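Tungsten-containing formylmethanofuran dehydrogenase 2 subunit C (Methanothermobacter wolfeii, PDB 5T5I) forms a beta-helical subunit of the tungsten enzyme complex of methanogenesis that probably reduces CO2 to formate and attaches the formate to methanofuran as formylmethanofuran. Local coordinates at residues C[92-98]-C[111-117]; C[120-126]-C[146-152]; C[135-139]-C[160-165]; C[178-182]-C[196-202]. All blocks are in the same frame, centred on the assembly; numbering follows the deposited sequence.

In the fold
The four contacts sample one parallel beta-helix. Contacts 1, 3 and 4 join equivalent loops of six successive coils, whereas contact 2 joins the turns that lead into strands 125-128 and 151-154. Contacts 1 and 3 have centres 14 Å apart and meet: A117 O lies 2.9 Å from G137 N (probable hydrogen bond), and W116 lies beside Y135. Contacts 3 and 4, centres 11 Å apart, continue the stack through I162 O to G182 N (2.7 Å). Contact 2 touches contact 3 through D120 N and S138 O, 2.8 Å apart. S139 of contact 3 binds the calcium ion, which lies about 9 Å from the W116 side chain (contact 1) and about 12 Å from G182 (contact 4).

Contact 1 of 4, residues C[92-98]-C[111-117]; sequences GNVNMYV and GNAGSWA
Two irregular loops, 92-98 and 111-117, run side by side in the same direction, pairing N93 with G111, V94 with A113, M96 with G114, Y97 with W116 and V98 with A117. G92 O accepts from G111 N (3.0 Å), and N112 O from V94 N (3.0 Å). N93, an m rotamer, turns its OD1 to N112 N (2.8 Å, nearly linear). N112 has a similar conformation and passes its OD1 on to D131 N, while N93 N bonds D72 OD1, so one amide or carboxylate step repeats from coil to coil. Such side-chain stacking is characteristic of parallel beta-helices. G111 and G114 must be glycines, because a CB on either would collide with the backbone of 92-98. G114 N donates to N95 O (3.1 Å) and weakly to V94 O (3.4 Å). N95 OD1 takes M96 N (2.7 Å), and water 1 receives V98 N (3.1 Å) while donating to N95 O (2.8 Å) and G114 O (3.1 Å). Y97 and W116 both have left-handed backbone angles and m side chains; their six-membered rings lie 13° from parallel, centroids 5.5 Å apart, barely overlapping. Y97 N donates to S115 O (3.1 Å); the Y97 hydroxyl is hydrogen-bonded to E323 of subunit B. M96 SD meets the edge of W116, 3.9 Å from CZ3. Inside the coil, V98 CG1 packs on A117 CB (3.7 Å).

Contact 2 of 4, residues C[120-126]-C[146-152]; sequences DMRGGEI and GMSGGTI
Adjacent coils of the parallel beta-helix meet here where each turn runs into its strand: residues 120-126 lead into strand 125-128, residues 146-152 into strand 151-154. D120 pairs with M147, R122 with G149 and G123 with G150; E125-T151 and I126-I152 are parallel bridges with CA atoms 4.9 and 4.8 Å apart. Among backbone hydrogen bonds, T151 N donates to G124 O (3.1 Å) and I126 N to T151 O (3.0 Å), the alternation expected of parallel strands. At the turn, M121 O accepts S148 N (3.0 Å) and, weakly, G149 N (3.5 Å). The G123-G124 and G149-G150 pairs suit the tight approach, with G123 CA and G150 CA only 3.8 Å apart. G124 and G150 take positive phi with extended psi, where a CB would strike the preceding carbonyl, and a CB on G149 would hit R122 O. Apolar contacts fill the interior: M121, fully extended in the ttt rotamer, puts SD 3.5 Å from I152 CG1 and 4.1 Å from M147 CE, while I126 CB lies 4.3 Å from I152 CG2. E125 and T151 point to the opposite, more exposed face. R122 curls back so that NE and NH2 donate to S148 OG, a p rotamer, at 3.0 and 3.1 Å. Water 2 bridges R122 O (2.7 Å) and S148 OG (2.8 Å), and water 3 links G124 O (3.0 Å) with T151 OG1 (3.1 Å).

Contact 3 of 4, residues C[135-139]-C[160-165]; sequences YVGSS and NEIGEY. With CA (calcium ion), chain B.
Y135, E164 and S139 bury most surface where type II turns 135-138 and 161-164 stack in parallel, V136 CA 4.7 Å from I162 CA and S138 CA 4.5 Å from E164 CA. Y135, with left-handed backbone angles and an m side chain, anchors N on N160 O (2.9 Å). Its ring turns its edge to E164 CB (4.4 Å from CD1), and its hydroxyl is hydrogen-bonded to R141. Both turns hold glycine, G137 and G163, at the positive-phi corner, and G163 N donates to V136 O (2.7 Å). Repetition of one turn in consecutive coils is the beta-helix pattern, with V136 CB on I162 CG2 (3.9 Å) on its inner side. E164 brings OE1 to S139 N (3.0 Å), while OE2 makes a salt bridge with R264 of subunit B. S139 OG donates a hydrogen bond to E164 OE1 (2.7 Å) and also binds the calcium ion (2.7 Å), a site shared with Y140 and D143 of this chain and D128 of subunit B.

Contact 4 of 4, residues C[178-182]-C[196-202]; sequences NIMPG and VVARAGG
This is a buried parallel pairing of two short, weakly bonded strands and the turns that follow them, in segments 178-182 and 196-202 of successive coils, its centre about 16 Å from the centre of the chain. I179 and A198 form the bridge (CA atoms 4.9 Å apart); N178-V197 (CA atoms 5.2 Å apart) precedes it, and M180-R199 (4.7 Å) and G182-G201 (4.8 Å) follow. V197 N donates to N178 O (3.0 Å), M180 N to A198 O (3.0 Å) and G201 N to P181 O (2.9 Å). V197 has helix-like angles (-76/-53), which interrupts the extended run, and A198 N is left without a partner. As in neighbouring coils of this beta-helix, a residue with left-handed angles, M180 or R199, precedes the corner. R199 to G202 is a type II turn, closed by G202 N to R199 O (3.2 Å), with G201 at the positive-phi position. P181, whose fixed phi suits the extended corner before G182, packs CG on A200 CB and on V196 CG1, both at 4.0 Å. R199 is extended: its aliphatic part meets M180, CB to CG 3.7 Å. The charged end reaches subunit B, where NE forms a salt bridge with E208 and NH1 a hydrogen bond with R260 O.

Contact 1 of 4, residues C[92-98]-C[111-117]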
loop_
_atom_site.group_PDB
_atom_site.type_symbol
_atom_site.label_atom_id
_atom_site.label_comp_id
_atom_site.label_asym_id
_atom_site.label_seq_id
_atom_site.Cartn_x
_atom_site.Cartn_y
_atom_site.Cartn_z
ATOM N N GLY C 92 0.277 -41.760 -32.146
ATOM C CA GLY C 92 0.598 -41.741 -30.728
ATOM C C GLY C 92 1.605 -40.655 -30.401
ATOM O O GLY C 92 1.811 -39.741 -31.201
ATOM N N ASN C 93 2.260 -40.764 -29.243
ATOM C CA ASN C 93 3.248 -39.771 -28.792
ATOM C C ASN C 93 4.656 -40.091 -29.272
ATOM O O ASN C 93 4.930 -41.221 -29.672
ATOM C CB ASN C 93 3.277 -39.678 -27.260
ATOM C CG ASN C 93 1.908 -39.545 -26.630
ATOM O OD1 ASN C 93 1.184 -38.569 -26.875
ATOM N ND2 ASN C 93 1.517 -40.508 -25.815
ATOM N N VAL C 94 5.545 -39.082 -29.212
ATOM C CA VAL C 94 6.984 -39.187 -29.531
ATOM C C VAL C 94 7.778 -38.536 -28.405
ATOM O O VAL C 94 7.255 -37.659 -27.724
ATOM C CB VAL C 94 7.392 -38.577 -30.901
ATOM C CG1 VAL C 94 6.718 -39.293 -32.063
ATOM C CG2 VAL C 94 7.129 -37.075 -30.962
ATOM N N ASN C 95 9.054 -38.921 -28.249
ATOM C CA ASN C 95 9.957 -38.331 -27.258
ATOM C C ASN C 95 10.631 -37.069 -27.900
ATOM O O ASN C 95 9.998 -36.380 -28.719
ATOM C CB ASN C 95 10.962 -39.394 -26.762
ATOM C CG ASN C 95 11.597 -39.110 -25.412
ATOM O OD1 ASN C 95 12.440 -38.239 -25.297
ATOM N ND2 ASN C 95 11.160 -39.761 -24.346
ATOM N N MET C 96 11.886 -36.758 -27.546
ATOM C CA MET C 96 12.565 -35.552 -28.005
ATOM C C MET C 96 13.061 -35.624 -29.444
ATOM O O MET C 96 13.159 -36.701 -30.017
ATOM C CB MET C 96 13.776 -35.278 -27.097
ATOM C CG MET C 96 13.424 -34.996 -25.640
ATOM S SD MET C 96 14.890 -35.144 -24.593
ATOM C CE MET C 96 14.155 -35.036 -22.995
ATOM N N TYR C 97 13.418 -34.455 -29.998
ATOM C CA TYR C 97 14.070 -34.278 -31.312
ATOM C C TYR C 97 13.284 -34.727 -32.538
ATOM O O TYR C 97 13.899 -35.031 -33.562
ATOM C CB TYR C 97 15.437 -34.987 -31.317
ATOM C CG TYR C 97 16.329 -34.628 -30.149
ATOM C CD1 TYR C 97 16.920 -33.373 -30.062
ATOM C CD2 TYR C 97 16.638 -35.566 -29.170
ATOM C CE1 TYR C 97 17.760 -33.042 -29.006
ATOM C CE2 TYR C 97 17.489 -35.251 -28.112
ATOM C CZ TYR C 97 18.042 -33.984 -28.029
ATOM O OH TYR C 97 18.881 -33.649 -26.994
ATOM N N VAL C 98 11.948 -34.740 -32.493
ATOM C CA VAL C 98 11.191 -35.170 -33.671
ATOM C C VAL C 98 11.458 -34.198 -34.829
ATOM O O VAL C 98 11.381 -32.976 -34.646
ATOM C CB VAL C 98 9.676 -35.388 -33.418
ATOM C CG1 VAL C 98 8.926 -34.078 -33.207
ATOM C CG2 VAL C 98 9.052 -36.178 -34.564
ATOM N N GLY C 111 -0.269 -37.515 -31.189
ATOM C CA GLY C 111 -0.232 -37.267 -29.753
ATOM C C GLY C 111 0.663 -36.097 -29.402
ATOM O O GLY C 111 0.725 -35.111 -30.144
ATOM N N ASN C 112 1.386 -36.213 -28.280
ATOM C CA ASN C 112 2.315 -35.185 -27.804
ATOM C C ASN C 112 3.747 -35.432 -28.293
ATOM O O ASN C 112 4.090 -36.545 -28.692
ATOM C CB ASN C 112 2.315 -35.124 -26.273
ATOM C CG ASN C 112 0.937 -34.999 -25.678
ATOM O OD1 ASN C 112 0.133 -34.166 -26.110
ATOM N ND2 ASN C 112 0.606 -35.858 -24.719
ATOM N N ALA C 113 4.582 -34.377 -28.249
ATOM C CA ALA C 113 6.003 -34.441 -28.604
ATOM C C ALA C 113 6.850 -33.873 -27.464
ATOM O O ALA C 113 6.431 -32.939 -26.784
ATOM C CB ALA C 113 6.275 -33.652 -29.875
ATOM N N GLY C 114 8.040 -34.424 -27.291
ATOM C CA GLY C 114 8.985 -33.967 -26.279
ATOM C C GLY C 114 9.680 -32.693 -26.701
ATOM O O GLY C 114 9.343 -32.101 -27.738
ATOM N N SER C 115 10.684 -32.277 -25.916
ATOM C CA SER C 115 11.444 -31.070 -26.215
ATOM C C SER C 115 12.275 -31.210 -27.489
ATOM O O SER C 115 12.575 -32.323 -27.925
ATOM C CB SER C 115 12.352 -30.698 -25.041
ATOM O OG SER C 115 11.565 -30.453 -23.892
ATOM N N TRP C 116 12.606 -30.067 -28.105
ATOM C CA TRP C 116 13.434 -29.974 -29.325
ATOM C C TRP C 116 12.750 -30.522 -30.591
ATOM O O TRP C 116 13.423 -30.936 -31.533
ATOM C CB TRP C 116 14.827 -30.591 -29.119
ATOM C CG TRP C 116 15.632 -29.821 -28.121
ATOM C CD1 TRP C 116 16.126 -28.558 -28.271
ATOM C CD2 TRP C 116 15.966 -30.226 -26.789
ATOM N NE1 TRP C 116 16.723 -28.140 -27.106
ATOM C CE2 TRP C 116 16.652 -29.150 -26.182
ATOM C CE3 TRP C 116 15.758 -31.397 -26.048
ATOM C CZ2 TRP C 116 17.142 -29.216 -24.867
ATOM C CZ3 TRP C 116 16.210 -31.446 -24.735
ATOM C CH2 TRP C 116 16.900 -30.372 -24.164
ATOM N N ALA C 117 11.422 -30.424 -30.664
ATOM C CA ALA C 117 10.695 -30.805 -31.874
ATOM C C ALA C 117 11.080 -29.786 -32.945
ATOM O O ALA C 117 10.976 -28.584 -32.712
ATOM C CB ALA C 117 9.194 -30.771 -31.631
HETATM O O HOH W 1 10.154 -33.920 -30.115
#

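Contact 2 of 4, residues C[120-126]-C[146-152]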
loop_
_atom_site.group_PDB
_atom_site.type_symbol
_atom_site.label_atom_id
_atom_site.label_comp_id
_atom_site.label_asym_id
_atom_site.label_seq_id
_atom_site.Cartn_x
_atom_site.Cartn_y
_atom_site.Cartn_z
ATOM N N ASP C 120 16.722 -26.878 -35.121
ATOM C CA ASP C 120 17.543 -26.644 -36.331
ATOM C C ASP C 120 16.839 -26.974 -37.680
ATOM O O ASP C 120 17.514 -27.302 -38.650
ATOM C CB ASP C 120 18.880 -27.429 -36.256
ATOM C CG ASP C 120 19.822 -26.926 -35.197
ATOM O OD1 ASP C 120 20.018 -25.702 -35.122
ATOM O OD2 ASP C 120 20.434 -27.766 -34.508
ATOM N N MET C 121 15.511 -26.858 -37.757
ATOM C CA MET C 121 14.766 -27.178 -38.984
ATOM C C MET C 121 15.215 -26.281 -40.148
ATOM O O MET C 121 15.486 -25.095 -39.942
ATOM C CB MET C 121 13.261 -27.013 -38.729
ATOM C CG MET C 121 12.360 -27.530 -39.826
ATOM S SD MET C 121 10.633 -27.302 -39.312
ATOM C CE MET C 121 9.792 -28.316 -40.519
ATOM N N ARG C 122 15.330 -26.869 -41.346
ATOM C CA ARG C 122 15.720 -26.153 -42.569
ATOM C C ARG C 122 14.548 -26.038 -43.566
ATOM O O ARG C 122 14.508 -25.077 -44.330
ATOM C CB ARG C 122 16.926 -26.828 -43.258
ATOM C CG ARG C 122 17.969 -27.490 -42.338
ATOM C CD ARG C 122 19.243 -26.710 -42.179
ATOM N NE ARG C 122 19.033 -25.511 -41.366
ATOM C CZ ARG C 122 19.673 -25.191 -40.236
ATOM N NH1 ARG C 122 20.622 -25.985 -39.745
ATOM N NH2 ARG C 122 19.374 -24.071 -39.592
ATOM N N GLY C 123 13.658 -27.028 -43.589
ATOM C CA GLY C 123 12.515 -27.052 -44.503
ATOM C C GLY C 123 11.524 -28.160 -44.207
ATOM O O GLY C 123 11.769 -29.002 -43.334
ATOM N N GLY C 124 10.412 -28.155 -44.935
ATOM C CA GLY C 124 9.348 -29.134 -44.749
ATOM C C GLY C 124 8.343 -28.696 -43.700
ATOM O O GLY C 124 8.210 -27.498 -43.412
ATOM N N GLU C 125 7.604 -29.666 -43.145
ATOM C CA GLU C 125 6.527 -29.395 -42.196
ATOM C C GLU C 125 6.480 -30.400 -41.079
ATOM O O GLU C 125 6.655 -31.589 -41.315
ATOM C CB GLU C 125 5.148 -29.458 -42.894
ATOM C CG GLU C 125 4.898 -28.459 -44.008
ATOM C CD GLU C 125 3.705 -28.850 -44.866
ATOM O OE1 GLU C 125 2.550 -28.606 -44.453
ATOM O OE2 GLU C 125 3.930 -29.484 -45.921
ATOM N N ILE C 126 6.164 -29.926 -39.873
ATOM C CA ILE C 126 5.924 -30.735 -38.678
ATOM C C ILE C 126 4.566 -30.296 -38.159
ATOM O O ILE C 126 4.329 -29.095 -38.015
ATOM C CB ILE C 126 7.008 -30.555 -37.584
ATOM C CG1 ILE C 126 8.378 -31.052 -38.102
ATOM C CG2 ILE C 126 6.611 -31.307 -36.280
ATOM C CD1 ILE C 126 9.557 -30.710 -37.214
ATOM N N GLY C 146 20.087 -20.738 -35.552
ATOM C CA GLY C 146 19.039 -21.723 -35.287
ATOM C C GLY C 146 18.273 -22.164 -36.520
ATOM O O GLY C 146 18.843 -22.299 -37.610
ATOM N N MET C 147 16.967 -22.420 -36.330
ATOM C CA MET C 147 16.013 -22.814 -37.389
ATOM C C MET C 147 16.070 -21.773 -38.528
ATOM O O MET C 147 16.071 -20.581 -38.242
ATOM C CB MET C 147 14.608 -22.873 -36.776
ATOM C CG MET C 147 13.487 -23.047 -37.759
ATOM S SD MET C 147 11.949 -23.340 -36.873
ATOM C CE MET C 147 10.813 -23.390 -38.229
ATOM N N SER C 148 16.199 -22.215 -39.788
ATOM C CA SER C 148 16.300 -21.302 -40.946
ATOM C C SER C 148 15.127 -21.416 -41.958
ATOM O O SER C 148 15.035 -20.606 -42.882
ATOM C CB SER C 148 17.626 -21.519 -41.670
ATOM O OG SER C 148 17.805 -22.880 -42.033
ATOM N N GLY C 149 14.270 -22.411 -41.796
ATOM C CA GLY C 149 13.117 -22.603 -42.670
ATOM C C GLY C 149 12.257 -23.762 -42.209
ATOM O O GLY C 149 12.640 -24.496 -41.296
ATOM N N GLY C 150 11.113 -23.915 -42.856
ATOM C CA GLY C 150 10.106 -24.918 -42.525
ATOM C C GLY C 150 8.984 -24.327 -41.700
ATOM O O GLY C 150 9.063 -23.163 -41.276
ATOM N N THR C 151 7.902 -25.106 -41.517
ATOM C CA THR C 151 6.742 -24.707 -40.715
ATOM C C THR C 151 6.491 -25.750 -39.623
ATOM O O THR C 151 6.467 -26.946 -39.908
ATOM C CB THR C 151 5.479 -24.542 -41.572
ATOM O OG1 THR C 151 5.753 -23.625 -42.630
ATOM C CG2 THR C 151 4.289 -24.016 -40.766
ATOM N N ILE C 152 6.282 -25.297 -38.391
ATOM C CA ILE C 152 5.929 -26.170 -37.269
ATOM C C ILE C 152 4.589 -25.679 -36.753
ATOM O O ILE C 152 4.465 -24.497 -36.438
ATOM C CB ILE C 152 6.995 -26.170 -36.134
ATOM C CG1 ILE C 152 8.396 -26.503 -36.688
ATOM C CG2 ILE C 152 6.577 -27.172 -35.017
ATOM C CD1 ILE C 152 9.526 -26.197 -35.750
HETATM O O HOH W 2 16.651 -23.395 -44.527
HETATM O O HOH W 3 6.865 -25.349 -44.938
#

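Contact 3 of 4, residues C[135-139]-C[160-165]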
loop_
_atom_site.group_PDB
_atom_site.type_symbol
_atom_site.label_atom_id
_atom_site.label_comp_id
_atom_site.label_asym_id
_atom_site.label_seq_id
_atom_site.Cartn_x
_atom_site.Cartn_y
_atom_site.Cartn_z
ATOM N N TYR C 135 11.682 -25.653 -26.292
ATOM C CA TYR C 135 12.571 -25.552 -27.447
ATOM C C TYR C 135 11.988 -26.049 -28.789
ATOM O O TYR C 135 12.706 -26.665 -29.585
ATOM C CB TYR C 135 13.913 -26.281 -27.149
ATOM C CG TYR C 135 14.692 -25.720 -25.973
ATOM C CD1 TYR C 135 15.295 -24.470 -26.044
ATOM C CD2 TYR C 135 14.876 -26.463 -24.816
ATOM C CE1 TYR C 135 16.008 -23.948 -24.964
ATOM C CE2 TYR C 135 15.595 -25.957 -23.736
ATOM C CZ TYR C 135 16.163 -24.701 -23.815
ATOM O OH TYR C 135 16.877 -24.205 -22.749
ATOM N N VAL C 136 10.714 -25.734 -29.072
ATOM C CA VAL C 136 10.136 -26.056 -30.368
ATOM C C VAL C 136 10.877 -25.152 -31.367
ATOM O O VAL C 136 10.944 -23.941 -31.145
ATOM C CB VAL C 136 8.612 -25.774 -30.451
ATOM C CG1 VAL C 136 8.095 -26.006 -31.868
ATOM C CG2 VAL C 136 7.819 -26.620 -29.454
ATOM N N GLY C 137 11.432 -25.739 -32.423
ATOM C CA GLY C 137 12.145 -24.995 -33.457
ATOM C C GLY C 137 13.310 -24.156 -32.965
ATOM O O GLY C 137 13.528 -23.056 -33.466
ATOM N N SER C 138 14.072 -24.666 -31.997
ATOM C CA SER C 138 15.209 -23.958 -31.387
ATOM C C SER C 138 16.549 -24.235 -32.095
ATOM O O SER C 138 16.619 -24.986 -33.066
ATOM C CB SER C 138 15.342 -24.391 -29.925
ATOM O OG SER C 138 15.909 -25.688 -29.874
ATOM N N SER C 139 17.615 -23.632 -31.568
ATOM C CA SER C 139 18.988 -23.878 -31.996
ATOM C C SER C 139 19.593 -24.960 -31.054
ATOM O O SER C 139 18.898 -25.486 -30.182
ATOM C CB SER C 139 19.814 -22.593 -31.898
ATOM O OG SER C 139 20.096 -22.201 -30.562
ATOM N N ASN C 160 8.673 -23.593 -22.771
ATOM C CA ASN C 160 9.583 -22.453 -22.829
ATOM C C ASN C 160 10.437 -22.390 -24.063
ATOM O O ASN C 160 10.773 -23.413 -24.654
ATOM C CB ASN C 160 10.544 -22.469 -21.633
ATOM C CG ASN C 160 9.928 -22.199 -20.288
ATOM O OD1 ASN C 160 8.736 -21.949 -20.148
ATOM N ND2 ASN C 160 10.762 -22.145 -19.274
ATOM N N GLU C 161 10.872 -21.167 -24.377
ATOM C CA GLU C 161 11.877 -20.878 -25.388
ATOM C C GLU C 161 11.564 -21.431 -26.780
ATOM O O GLU C 161 12.461 -21.909 -27.482
ATOM C CB GLU C 161 13.256 -21.363 -24.879
ATOM C CG GLU C 161 13.690 -20.694 -23.579
ATOM C CD GLU C 161 15.036 -21.186 -23.092
ATOM O OE1 GLU C 161 16.073 -20.695 -23.595
ATOM O OE2 GLU C 161 15.055 -22.141 -22.283
ATOM N N ILE C 162 10.292 -21.332 -27.206
ATOM C CA ILE C 162 9.963 -21.771 -28.549
ATOM C C ILE C 162 10.622 -20.758 -29.520
ATOM O O ILE C 162 10.708 -19.561 -29.216
ATOM C CB ILE C 162 8.431 -21.940 -28.812
ATOM C CG1 ILE C 162 7.680 -20.608 -28.793
ATOM C CG2 ILE C 162 7.768 -22.948 -27.833
ATOM C CD1 ILE C 162 6.546 -20.606 -29.753
ATOM N N GLY C 163 11.165 -21.257 -30.609
ATOM C CA GLY C 163 11.858 -20.423 -31.586
ATOM C C GLY C 163 13.111 -19.736 -31.071
ATOM O O GLY C 163 13.465 -18.648 -31.530
ATOM N N GLU C 164 13.799 -20.363 -30.119
ATOM C CA GLU C 164 15.046 -19.840 -29.549
ATOM C C GLU C 164 16.114 -19.676 -30.653
ATOM O O GLU C 164 16.388 -20.625 -31.378
ATOM C CB GLU C 164 15.514 -20.779 -28.420
ATOM C CG GLU C 164 16.854 -20.433 -27.770
ATOM C CD GLU C 164 17.999 -21.385 -28.052
ATOM O OE1 GLU C 164 17.876 -22.211 -28.980
ATOM O OE2 GLU C 164 19.071 -21.223 -27.429
ATOM N N TYR C 165 16.645 -18.444 -30.827
ATOM C CA TYR C 165 17.623 -18.094 -31.884
ATOM C C TYR C 165 17.082 -18.369 -33.327
ATOM O O TYR C 165 17.857 -18.638 -34.244
ATOM C CB TYR C 165 19.001 -18.777 -31.662
ATOM C CG TYR C 165 19.903 -18.085 -30.662
ATOM C CD1 TYR C 165 20.649 -16.971 -31.022
ATOM C CD2 TYR C 165 20.049 -18.575 -29.373
ATOM C CE1 TYR C 165 21.500 -16.342 -30.110
ATOM C CE2 TYR C 165 20.897 -17.963 -28.455
ATOM C CZ TYR C 165 21.613 -16.838 -28.823
ATOM O OH TYR C 165 22.434 -16.246 -27.900
HETATM CA CA CA B . 21.979 -21.539 -28.779
HETATM O O HOH W 4 15.711 -21.566 -33.883
#

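Contact 4 of 4, residues C[178-182]-C[196-202]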
loop_
_atom_site.group_PDB
_atom_site.type_symbol
_atom_site.label_atom_id
_atom_site.label_comp_id
_atom_site.label_asym_id
_atom_site.label_seq_id
_atom_site.Cartn_x
_atom_site.Cartn_y
_atom_site.Cartn_z
ATOM N N ASN C 178 4.429 -20.979 -22.219
ATOM C CA ASN C 178 4.845 -20.555 -20.894
ATOM C C ASN C 178 5.704 -19.282 -20.983
ATOM O O ASN C 178 5.131 -18.221 -21.231
ATOM C CB ASN C 178 5.488 -21.712 -20.124
ATOM C CG ASN C 178 5.675 -21.390 -18.662
ATOM O OD1 ASN C 178 4.742 -20.987 -18.002
ATOM N ND2 ASN C 178 6.848 -21.601 -18.107
ATOM N N ILE C 179 7.046 -19.346 -20.823
ATOM C CA ILE C 179 7.844 -18.119 -20.860
ATOM C C ILE C 179 8.883 -18.108 -21.973
ATOM O O ILE C 179 9.274 -19.144 -22.492
ATOM C CB ILE C 179 8.489 -17.809 -19.485
ATOM C CG1 ILE C 179 9.552 -18.872 -19.087
ATOM C CG2 ILE C 179 7.414 -17.660 -18.413
ATOM C CD1 ILE C 179 10.433 -18.461 -17.895
ATOM N N MET C 180 9.300 -16.905 -22.343
ATOM C CA MET C 180 10.380 -16.619 -23.290
ATOM C C MET C 180 10.206 -17.179 -24.718
ATOM O O MET C 180 11.199 -17.614 -25.310
ATOM C CB MET C 180 11.729 -17.069 -22.691
ATOM C CG MET C 180 11.966 -16.507 -21.297
ATOM S SD MET C 180 13.564 -16.815 -20.487
ATOM C CE MET C 180 13.481 -18.585 -20.163
ATOM N N PRO C 181 9.003 -17.091 -25.340
ATOM C CA PRO C 181 8.903 -17.473 -26.759
ATOM C C PRO C 181 9.646 -16.436 -27.609
ATOM O O PRO C 181 9.592 -15.240 -27.302
ATOM C CB PRO C 181 7.398 -17.434 -27.032
ATOM C CG PRO C 181 6.879 -16.394 -26.101
ATOM C CD PRO C 181 7.721 -16.539 -24.843
ATOM N N GLY C 182 10.372 -16.899 -28.620
ATOM C CA GLY C 182 11.164 -16.029 -29.485
ATOM C C GLY C 182 12.413 -15.436 -28.849
ATOM O O GLY C 182 12.942 -14.429 -29.343
ATOM N N VAL C 196 0.452 -16.113 -23.266
ATOM C CA VAL C 196 1.883 -16.125 -22.925
ATOM C C VAL C 196 1.988 -15.705 -21.454
ATOM O O VAL C 196 1.374 -14.714 -21.064
ATOM C CB VAL C 196 2.729 -15.156 -23.801
ATOM C CG1 VAL C 196 4.215 -15.209 -23.418
ATOM C CG2 VAL C 196 2.540 -15.433 -25.288
ATOM N N VAL C 197 2.809 -16.398 -20.656
ATOM C CA VAL C 197 3.006 -16.010 -19.249
ATOM C C VAL C 197 3.927 -14.773 -19.191
ATOM O O VAL C 197 3.564 -13.771 -18.578
ATOM C CB VAL C 197 3.544 -17.177 -18.383
ATOM C CG1 VAL C 197 3.892 -16.715 -16.967
ATOM C CG2 VAL C 197 2.543 -18.328 -18.351
ATOM N N ALA C 198 5.103 -14.841 -19.817
ATOM C CA ALA C 198 6.049 -13.724 -19.753
ATOM C C ALA C 198 7.165 -13.785 -20.788
ATOM O O ALA C 198 7.438 -14.828 -21.379
ATOM C CB ALA C 198 6.683 -13.669 -18.367
ATOM N N ARG C 199 7.824 -12.636 -20.954
ATOM C CA ARG C 199 9.061 -12.441 -21.701
ATOM C C ARG C 199 9.016 -12.780 -23.188
ATOM O O ARG C 199 10.022 -13.252 -23.726
ATOM C CB ARG C 199 10.194 -13.239 -21.001
ATOM C CG ARG C 199 10.377 -12.863 -19.544
ATOM C CD ARG C 199 11.240 -13.841 -18.755
ATOM N NE ARG C 199 11.197 -13.486 -17.340
ATOM C CZ ARG C 199 11.864 -14.082 -16.360
ATOM N NH1 ARG C 199 12.697 -15.079 -16.623
ATOM N NH2 ARG C 199 11.743 -13.652 -15.112
ATOM N N ALA C 200 7.906 -12.481 -23.877
ATOM C CA ALA C 200 7.848 -12.727 -25.322
ATOM C C ALA C 200 8.852 -11.805 -26.020
ATOM O O ALA C 200 8.937 -10.627 -25.692
ATOM C CB ALA C 200 6.439 -12.465 -25.867
ATOM N N GLY C 201 9.650 -12.370 -26.912
ATOM C CA GLY C 201 10.626 -11.599 -27.661
ATOM C C GLY C 201 11.826 -11.115 -26.867
ATOM O O GLY C 201 12.531 -10.213 -27.329
ATOM N N GLY C 202 12.072 -11.709 -25.689
ATOM C CA GLY C 202 13.219 -11.354 -24.861
ATOM C C GLY C 202 14.503 -11.452 -25.662
ATOM O O GLY C 202 14.729 -12.460 -26.327
#